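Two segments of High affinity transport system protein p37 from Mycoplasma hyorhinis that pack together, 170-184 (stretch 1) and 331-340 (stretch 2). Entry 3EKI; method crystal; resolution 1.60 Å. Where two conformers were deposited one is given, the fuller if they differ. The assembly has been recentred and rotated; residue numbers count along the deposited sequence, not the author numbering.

Stretch 1 170-184: PLVKIAKEINKIFVE
Stretch 2, residues 331-340: KMEALIVTNP

Residues 170-184 form a helix, and residues 331-337 form an extended strand that crosses it. Their N-to-C directions differ by 137°, so the strand runs roughly, but not strictly, antiparallel to the helix. The axes approach to 6.0 Å, and the contact buries 685 Å² in total. In register, Asn-179 lies near Glu-333 (CA to CA 6.1 Å), Val-172 near Ile-336 (CA to CA 4.7 Å) and Leu-171 near Val-337 (CA to CA 5.2 Å). The helix follows the usual i to i+4 bonding until 180-184, where the turn widens to pi type. There Asn-179 O accepts from both Val-183 N at 2.7 Å and Glu-184 N at 2.9 Å.

Stretch 2 opens with Lys-331 (phi/psi -135/152), in extended conformation. Its CA-to-CB bond points toward the helix, but the end of the side chain leads away. Met-332 (-114/131, chi1 t) meets the helix through its backbone carbonyl. Met-332 O lies 3.6 Å from Phe-182 CE1, at the edge of the ring and near its plane. Phe-182 has chi1 t and chi2 -96°. Val-183, also chi1 t, places CG2 3.5 Å from Met-332 O.

Glu-333 (-145/160, chi1 p) sets CB sideways, 3.9 Å from Val-183 CG2. Its OE1 is hydrogen-bonded elsewhere in the structure.

Ala-334 (-75/134) is the polar anchor. Asn-179, with chi1 m and chi2 -24°, satisfies both backbone polar groups of this residue. Ala-334 N donates to Asn-179 OD1 at 2.9 Å, and Asn-179 ND2 donates to Ala-334 O at 3.0 Å. The amide supplies an acceptor and a donor together, so the side chain binds the strand much as another backbone would. Ala-334 CB points toward the helix, 3.8 Å from Ala-175 CB and 4.1 Å from Ile-178 CG2. Both alanine side chains are single methyl groups, and they meet in apolar contact.

Leu-335 (-94/-49) departs from extended geometry. Its CA-to-CB bond points away from the helix; chi1 is t and chi2 p. Its carbonyl remains close: Leu-335 O is 3.6 Å from Ala-175 CB.

Ile-336 (-164/151) returns to an extended conformation, with chi1 and chi2 both t. Ile-336 CG1 lies 3.6 Å from Leu-171 CB, and Ile-336 CD1 lies 3.6 Å from Val-172 CG2. These are apolar contacts. Val-172 has chi1 t.

Val-337 (-98/-177, chi1 m) packs both methyls against the helix. Val-337 CG1 is 4.0 Å from Ile-174 CG2 and 3.8 Å from Ile-178 CD1, while Val-337 CG2 is 3.9 Å from Leu-171 CD2. Leu-171, Ile-174 and Ile-178 all have chi1 m and chi2 t. Val-337 N donates a weak hydrogen bond to Leu-171 O at 3.3 Å. Leu-171 O also accepts from Ala-175 N within the helix. Val-337 O is buried without a partner.

The CA-to-CB bond of Thr-338 (-109/-178, chi1 p) points away from the helix; Thr-338 OG1 donates to Asn-339 O at 2.8 Å. Asn-339 (-70/156, chi1 m) brings OD1 to 3.7 Å from Leu-171 CD1. Pro-340 (-93/147) makes no contact with the helix.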

# COMPACT_ATOMS: atom_id res chain seq x y z
N PRO A 170 -16.28 -3.18 13.81
CA PRO A 170 -14.90 -3.65 13.86
C PRO A 170 -13.90 -2.63 13.30
O PRO A 170 -12.78 -2.56 13.79
CB PRO A 170 -14.90 -4.90 12.99
CG PRO A 170 -16.17 -4.90 12.25
CD PRO A 170 -17.15 -4.06 13.01
N LEU A 171 -14.30 -1.86 12.31
CA LEU A 171 -13.39 -0.88 11.70
C LEU A 171 -13.20 0.33 12.62
O LEU A 171 -12.17 1.01 12.62
CB LEU A 171 -13.92 -0.46 10.32
CG LEU A 171 -14.14 -1.60 9.32
CD1 LEU A 171 -14.43 -1.01 7.95
CD2 LEU A 171 -12.95 -2.55 9.31
N VAL A 172 -14.23 0.61 13.41
CA VAL A 172 -14.15 1.68 14.39
C VAL A 172 -13.29 1.23 15.56
O VAL A 172 -12.51 2.04 16.10
CB VAL A 172 -15.54 2.13 14.87
CG1 VAL A 172 -15.41 3.14 15.99
CG2 VAL A 172 -16.30 2.73 13.68
N LYS A 173 -13.39 -0.02 15.94
CA LYS A 173 -12.55 -0.57 17.01
C LYS A 173 -11.08 -0.49 16.63
O LYS A 173 -10.22 -0.14 17.45
CB LYS A 173 -12.99 -2.00 17.33
CG LYS A 173 -14.39 -2.06 17.94
CD LYS A 173 -14.68 -3.49 18.37
CE LYS A 173 -15.83 -4.08 17.58
NZ LYS A 173 -15.74 -5.57 17.50
N ILE A 174 -10.74 -0.80 15.38
CA ILE A 174 -9.32 -0.63 15.00
C ILE A 174 -8.87 0.81 15.08
O ILE A 174 -7.78 1.17 15.52
CB ILE A 174 -9.08 -1.19 13.58
CG1 ILE A 174 -9.27 -2.71 13.49
CG2 ILE A 174 -7.71 -0.79 13.10
CD1 ILE A 174 -9.52 -3.28 12.11
N ALA A 175 -9.74 1.75 14.67
CA ALA A 175 -9.43 3.18 14.75
C ALA A 175 -9.15 3.57 16.21
O ALA A 175 -8.26 4.37 16.50
CB ALA A 175 -10.52 4.02 14.14
N LYS A 176 -9.92 3.03 17.15
CA LYS A 176 -9.68 3.38 18.55
C LYS A 176 -8.34 2.82 19.01
O LYS A 176 -7.66 3.49 19.80
CB LYS A 176 -10.87 2.91 19.39
CG LYS A 176 -12.10 3.75 19.07
CD LYS A 176 -13.38 3.22 19.67
CE LYS A 176 -14.48 4.27 19.68
NZ LYS A 176 -14.56 4.99 20.98
N GLU A 177 -7.93 1.67 18.52
CA GLU A 177 -6.61 1.11 18.86
C GLU A 177 -5.50 1.96 18.26
O GLU A 177 -4.43 2.16 18.85
CB GLU A 177 -6.56 -0.33 18.38
CG GLU A 177 -7.47 -1.29 19.13
CD GLU A 177 -6.69 -1.72 20.37
OE1 GLU A 177 -6.80 -1.03 21.41
OE2 GLU A 177 -5.96 -2.73 20.27
N ILE A 178 -5.69 2.48 17.05
CA ILE A 178 -4.74 3.39 16.44
C ILE A 178 -4.60 4.65 17.30
O ILE A 178 -3.50 5.16 17.53
CB ILE A 178 -5.16 3.75 15.01
CG1 ILE A 178 -5.03 2.54 14.07
CG2 ILE A 178 -4.40 4.94 14.47
CD1 ILE A 178 -5.61 2.74 12.70
N ASN A 179 -5.72 5.17 17.81
CA ASN A 179 -5.67 6.39 18.61
C ASN A 179 -4.94 6.18 19.92
O ASN A 179 -4.29 7.14 20.37
CB ASN A 179 -7.10 6.92 18.85
CG ASN A 179 -7.64 7.51 17.55
OD1 ASN A 179 -6.85 7.91 16.70
ND2 ASN A 179 -8.96 7.58 17.42
N LYS A 180 -5.02 4.99 20.49
CA LYS A 180 -4.29 4.67 21.71
C LYS A 180 -2.79 4.71 21.46
O LYS A 180 -2.00 4.98 22.37
CB LYS A 180 -4.70 3.29 22.24
CG LYS A 180 -3.55 2.50 22.85
CD LYS A 180 -4.04 1.60 23.98
CE LYS A 180 -5.47 1.94 24.38
NZ LYS A 180 -6.47 1.18 23.58
N ILE A 181 -2.38 4.44 20.22
CA ILE A 181 -0.97 4.48 19.87
C ILE A 181 -0.49 5.81 19.37
O ILE A 181 0.67 6.22 19.59
CB ILE A 181 -0.71 3.36 18.81
CG1 ILE A 181 -0.67 1.96 19.43
CG2 ILE A 181 0.54 3.61 18.00
CD1 ILE A 181 -0.78 0.87 18.38
N PHE A 182 -1.33 6.56 18.66
CA PHE A 182 -0.95 7.77 17.95
C PHE A 182 -1.36 9.04 18.68
O PHE A 182 -0.68 10.06 18.55
CB PHE A 182 -1.62 7.74 16.56
CG PHE A 182 -1.33 8.94 15.69
CD1 PHE A 182 -2.21 10.01 15.64
CD2 PHE A 182 -0.18 8.99 14.93
CE1 PHE A 182 -1.97 11.12 14.86
CE2 PHE A 182 0.05 10.10 14.14
CZ PHE A 182 -0.83 11.16 14.09
N VAL A 183 -2.48 8.95 19.39
CA VAL A 183 -3.00 10.13 20.11
C VAL A 183 -2.67 10.07 21.60
O VAL A 183 -2.08 11.03 22.12
CB VAL A 183 -4.51 10.23 19.89
CG1 VAL A 183 -5.09 11.40 20.66
CG2 VAL A 183 -4.83 10.36 18.40
N GLU A 184 -3.03 8.99 22.28
CA GLU A 184 -2.80 8.90 23.73
C GLU A 184 -1.33 9.01 24.09
O GLU A 184 -0.94 9.72 25.01
CB GLU A 184 -3.33 7.60 24.32
CG GLU A 184 -3.07 7.50 25.82
CD GLU A 184 -3.79 6.33 26.47
OE1 GLU A 184 -4.38 5.51 25.73
OE2 GLU A 184 -3.74 6.24 27.72
N LYS A 331 -6.20 18.43 17.51
CA LYS A 331 -5.72 17.09 17.48
C LYS A 331 -6.21 16.48 16.15
O LYS A 331 -7.24 16.83 15.61
CB LYS A 331 -6.26 16.20 18.60
CG LYS A 331 -6.30 16.73 20.01
CD LYS A 331 -6.76 15.65 20.97
CE LYS A 331 -8.25 15.38 20.86
NZ LYS A 331 -9.06 16.62 21.03
N MET A 332 -5.44 15.52 15.69
CA MET A 332 -5.78 14.65 14.58
C MET A 332 -5.94 13.23 15.08
O MET A 332 -5.08 12.72 15.81
CB MET A 332 -4.64 14.74 13.58
CG MET A 332 -4.94 14.34 12.17
SD MET A 332 -3.50 14.69 11.10
CE MET A 332 -3.81 13.42 9.86
N GLU A 333 -7.03 12.56 14.73
CA GLU A 333 -7.27 11.22 15.21
C GLU A 333 -7.97 10.38 14.14
O GLU A 333 -8.59 10.92 13.23
CB GLU A 333 -8.12 11.23 16.48
CG GLU A 333 -9.50 11.82 16.30
CD GLU A 333 -10.18 12.23 17.61
OE1 GLU A 333 -11.41 12.06 17.69
OE2 GLU A 333 -9.55 12.73 18.56
N ALA A 334 -7.87 9.07 14.30
CA ALA A 334 -8.53 8.15 13.41
C ALA A 334 -10.02 8.08 13.71
O ALA A 334 -10.42 7.95 14.88
CB ALA A 334 -7.90 6.77 13.55
N LEU A 335 -10.83 8.14 12.66
CA LEU A 335 -12.27 7.94 12.77
C LEU A 335 -12.69 6.51 12.51
O LEU A 335 -13.43 5.88 13.27
CB LEU A 335 -12.96 8.90 11.80
CG LEU A 335 -14.48 8.72 11.67
CD1 LEU A 335 -15.17 9.21 12.91
CD2 LEU A 335 -14.92 9.45 10.41
N ILE A 336 -12.19 5.92 11.41
CA ILE A 336 -12.54 4.58 11.02
C ILE A 336 -11.51 4.11 9.99
O ILE A 336 -10.95 4.97 9.30
CB ILE A 336 -13.96 4.49 10.45
CG1 ILE A 336 -14.52 3.08 10.31
CG2 ILE A 336 -14.06 5.25 9.13
CD1 ILE A 336 -16.01 3.01 10.08
N VAL A 337 -11.26 2.81 9.95
CA VAL A 337 -10.43 2.28 8.84
C VAL A 337 -11.34 1.73 7.76
O VAL A 337 -12.58 1.81 7.84
CB VAL A 337 -9.42 1.24 9.29
CG1 VAL A 337 -8.50 1.92 10.33
CG2 VAL A 337 -10.02 -0.03 9.83
N THR A 338 -10.78 1.16 6.70
CA THR A 338 -11.59 0.64 5.62
C THR A 338 -11.58 -0.89 5.60
O THR A 338 -10.97 -1.54 6.43
CB THR A 338 -11.12 1.13 4.24
OG1 THR A 338 -9.88 0.48 3.89
CG2 THR A 338 -10.85 2.63 4.22
N ASN A 339 -12.27 -1.46 4.61
CA ASN A 339 -12.23 -2.87 4.30
C ASN A 339 -10.84 -3.17 3.71
O ASN A 339 -10.17 -2.26 3.25
CB ASN A 339 -13.34 -3.25 3.33
CG ASN A 339 -14.74 -3.04 3.84
OD1 ASN A 339 -14.99 -3.15 5.04
ND2 ASN A 339 -15.65 -2.74 2.92
N PRO A 340 -10.44 -4.43 3.82
CA PRO A 340 -9.08 -4.81 3.40
C PRO A 340 -8.94 -5.30 1.97
O PRO A 340 -9.85 -5.96 1.46
CB PRO A 340 -8.85 -5.96 4.37
CG PRO A 340 -10.17 -6.65 4.44
CD PRO A 340 -11.21 -5.55 4.36